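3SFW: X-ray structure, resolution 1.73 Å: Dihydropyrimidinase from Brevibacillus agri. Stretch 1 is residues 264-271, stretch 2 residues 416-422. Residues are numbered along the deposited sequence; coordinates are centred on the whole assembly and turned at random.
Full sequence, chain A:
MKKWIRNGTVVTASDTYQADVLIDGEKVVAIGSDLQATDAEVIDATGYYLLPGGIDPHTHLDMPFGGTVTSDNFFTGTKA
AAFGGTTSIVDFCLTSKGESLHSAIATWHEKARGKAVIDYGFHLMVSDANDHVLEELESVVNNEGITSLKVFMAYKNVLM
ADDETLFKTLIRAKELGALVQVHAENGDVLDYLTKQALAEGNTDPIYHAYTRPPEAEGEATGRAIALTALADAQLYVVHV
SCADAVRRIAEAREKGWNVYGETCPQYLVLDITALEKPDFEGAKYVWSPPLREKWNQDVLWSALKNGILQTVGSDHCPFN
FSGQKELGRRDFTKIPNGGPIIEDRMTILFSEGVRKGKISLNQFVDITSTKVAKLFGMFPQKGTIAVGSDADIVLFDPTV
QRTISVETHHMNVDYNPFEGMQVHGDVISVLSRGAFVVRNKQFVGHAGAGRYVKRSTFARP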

# COMPACT_ATOMS: atom_id res chain seq x y z
N CYS A 264 -2.94 24.24 -0.27
CA CYS A 264 -2.87 25.69 -0.38
C CYS A 264 -2.34 26.01 -1.77
O CYS A 264 -1.58 25.20 -2.34
CB CYS A 264 -1.89 26.27 0.65
SG CYS A 264 -2.22 25.76 2.39
N PRO A 265 -2.66 27.22 -2.30
CA PRO A 265 -2.27 27.52 -3.67
C PRO A 265 -0.75 27.43 -3.86
O PRO A 265 -0.30 27.02 -4.93
CB PRO A 265 -2.72 28.97 -3.85
CG PRO A 265 -3.86 29.14 -2.87
CD PRO A 265 -3.50 28.26 -1.70
N GLN A 266 0.02 27.86 -2.86
CA GLN A 266 1.52 27.84 -2.99
C GLN A 266 2.08 26.45 -3.26
O GLN A 266 3.06 26.30 -3.99
CB GLN A 266 2.22 28.51 -1.79
CG GLN A 266 1.88 27.93 -0.36
CD GLN A 266 0.58 28.54 0.20
OE1 GLN A 266 -0.35 28.84 -0.56
NE2 GLN A 266 0.51 28.69 1.51
N TYR A 267 1.41 25.42 -2.76
CA TYR A 267 1.93 24.06 -2.96
C TYR A 267 1.45 23.47 -4.28
O TYR A 267 1.99 22.48 -4.73
CB TYR A 267 1.58 23.14 -1.77
CG TYR A 267 2.07 23.73 -0.47
CD1 TYR A 267 1.16 24.16 0.52
CD2 TYR A 267 3.45 23.88 -0.23
CE1 TYR A 267 1.60 24.75 1.70
CE2 TYR A 267 3.91 24.43 0.97
CZ TYR A 267 2.98 24.87 1.93
OH TYR A 267 3.46 25.40 3.12
N LEU A 268 0.42 24.09 -4.88
CA LEU A 268 -0.11 23.68 -6.18
C LEU A 268 0.68 24.23 -7.37
O LEU A 268 0.77 23.56 -8.39
CB LEU A 268 -1.62 23.99 -6.32
CG LEU A 268 -2.51 23.24 -5.30
CD1 LEU A 268 -3.96 23.87 -5.33
CD2 LEU A 268 -2.52 21.73 -5.61
N VAL A 269 1.20 25.44 -7.24
CA VAL A 269 1.67 26.19 -8.39
C VAL A 269 3.11 26.70 -8.21
O VAL A 269 3.68 27.23 -9.17
CB VAL A 269 0.69 27.39 -8.75
CG1 VAL A 269 0.77 28.57 -7.74
CG2 VAL A 269 0.94 27.92 -10.11
N LEU A 270 3.65 26.58 -7.00
CA LEU A 270 5.05 26.96 -6.74
C LEU A 270 5.88 25.79 -6.28
O LEU A 270 5.33 24.78 -5.84
CB LEU A 270 5.15 28.08 -5.68
CG LEU A 270 4.40 29.38 -5.97
CD1 LEU A 270 4.51 30.34 -4.76
CD2 LEU A 270 4.97 30.11 -7.20
N ASP A 271 7.20 25.83 -6.55
CA ASP A 271 8.05 24.68 -6.24
C ASP A 271 9.37 25.12 -5.61
O ASP A 271 9.65 26.31 -5.56
CB ASP A 271 8.27 23.78 -7.47
CG ASP A 271 9.22 24.37 -8.47
OD1 ASP A 271 10.44 24.28 -8.26
OD2 ASP A 271 8.75 24.94 -9.45
N ASN A 416 4.31 40.09 -4.05
CA ASN A 416 3.35 39.00 -4.25
C ASN A 416 4.12 37.81 -4.77
O ASN A 416 4.88 37.93 -5.75
CB ASN A 416 2.31 39.47 -5.25
CG ASN A 416 1.14 38.50 -5.37
OD1 ASN A 416 1.33 37.34 -5.73
ND2 ASN A 416 -0.06 38.98 -5.04
N PRO A 417 3.99 36.64 -4.11
CA PRO A 417 4.79 35.48 -4.53
C PRO A 417 4.39 34.93 -5.89
O PRO A 417 5.15 34.17 -6.48
CB PRO A 417 4.54 34.45 -3.40
CG PRO A 417 3.12 34.82 -2.89
CD PRO A 417 3.03 36.33 -3.02
N PHE A 418 3.21 35.32 -6.38
CA PHE A 418 2.78 34.99 -7.70
C PHE A 418 3.04 36.08 -8.75
O PHE A 418 2.44 36.08 -9.81
CB PHE A 418 1.27 34.62 -7.68
CG PHE A 418 0.92 33.63 -6.60
CD1 PHE A 418 1.38 32.31 -6.67
CD2 PHE A 418 0.20 34.05 -5.44
CE1 PHE A 418 1.08 31.36 -5.63
CE2 PHE A 418 -0.10 33.11 -4.41
CZ PHE A 418 0.33 31.79 -4.49
N GLU A 419 3.92 37.03 -8.42
CA GLU A 419 4.26 38.12 -9.33
C GLU A 419 4.46 37.64 -10.77
O GLU A 419 5.30 36.78 -11.04
CB GLU A 419 5.50 38.84 -8.81
CG GLU A 419 5.78 40.16 -9.59
CD GLU A 419 4.74 41.22 -9.33
OE1 GLU A 419 4.33 41.36 -8.14
OE2 GLU A 419 4.42 41.97 -10.29
N GLY A 420 3.75 38.27 -11.69
CA GLY A 420 3.88 37.95 -13.14
C GLY A 420 3.03 36.79 -13.62
O GLY A 420 2.99 36.52 -14.81
N MET A 421 2.36 36.08 -12.70
CA MET A 421 1.54 34.93 -13.12
C MET A 421 0.37 35.34 -13.98
O MET A 421 -0.43 36.19 -13.60
CB MET A 421 1.02 34.16 -11.89
CG MET A 421 0.39 32.81 -12.27
SD MET A 421 -0.17 32.11 -10.70
CE MET A 421 -1.08 30.68 -11.30
N GLN A 422 0.24 34.74 -15.16
CA GLN A 422 -0.94 35.00 -15.98
C GLN A 422 -2.10 34.11 -15.53
O GLN A 422 -1.96 32.89 -15.48
CB GLN A 422 -0.65 34.69 -17.45
CG GLN A 422 0.61 35.36 -17.92
CD GLN A 422 0.43 36.82 -17.96
OE1 GLN A 422 1.00 37.54 -17.14
NE2 GLN A 422 -0.44 37.29 -18.86

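A short helix and a pair of turns, at least 147 residues apart in sequence, meet here mainly through apolar side chains; no hydrogen bond crosses between them. The backbones stay well apart, with the CA atoms of Gln-266 and Pro-417 8.5 Å from each other and those of Leu-270 and Phe-418 8.4 Å, so side chains must fill the space.

Cys-264 is out of reach of stretch 2, but its carbonyl O accepts a 3.0 Å hydrogen bond from Tyr-267 N as the chain enters the helix. Pro-265 follows. Lacking an amide hydrogen, proline is readily accommodated in the first turn of a helix, where that hydrogen would have no partner within the helix, and its ring adds a compact apolar surface: CB lies 4.2 Å from Phe-418 CZ. Gln-266 contributes mainly backbone to the contact, its N sitting 4.3 Å from Phe-418 CZ at the edge of the ring, near the ring plane. Its CA-to-CB bond points sideways, and NE2 is hydrogen-bonded elsewhere in the structure. Tyr-267 and Leu-268 make no contact with stretch 2.

The CA-to-CB bond of Val-269 points toward stretch 2, and its two methyl groups meet different partners. CG1 approaches Phe-418 CE1 at 3.5 Å, while CG2 lies 3.6 Å from Met-421 CE. The branched valine thus engages two neighbours close to the backbone, whereas methionine, with all three chi angles t, reaches across in an extended form. Leu-270 is the first residue to leave helical phi/psi, although its N still donates a 3.1 Å hydrogen bond to Gln-266 O. Its longer side chain places CD1 3.7 Å from Phe-418 CE1 and 4.3 Å from Pro-417 CB, joining the aromatic ring to the proline. Beyond it, Asp-271 is out of reach.

Phe-418 is therefore the hub of the interface, accounting for 77 Å² of the 237 Å² buried by both sides together. Its CA-to-CB bond points sideways, but the end of the side chain comes nearer, and the long flat ring can touch several residues at once. Local bonds brace its backbone. Asn-416 OD1 accepts a 2.8 Å hydrogen bond from Phe-418 N, and a type I turn is closed by Glu-419 N to Asn-416 O at 3.0 Å. A type II turn follows, closed by Met-421 N to Phe-418 O at 2.9 Å; Gly-420 suits its positive phi of 85°, where a CB would jam against the preceding carbonyl O. Together the turns bring Pro-417, Phe-418 and Met-421 to the helix and to Leu-270 just after it.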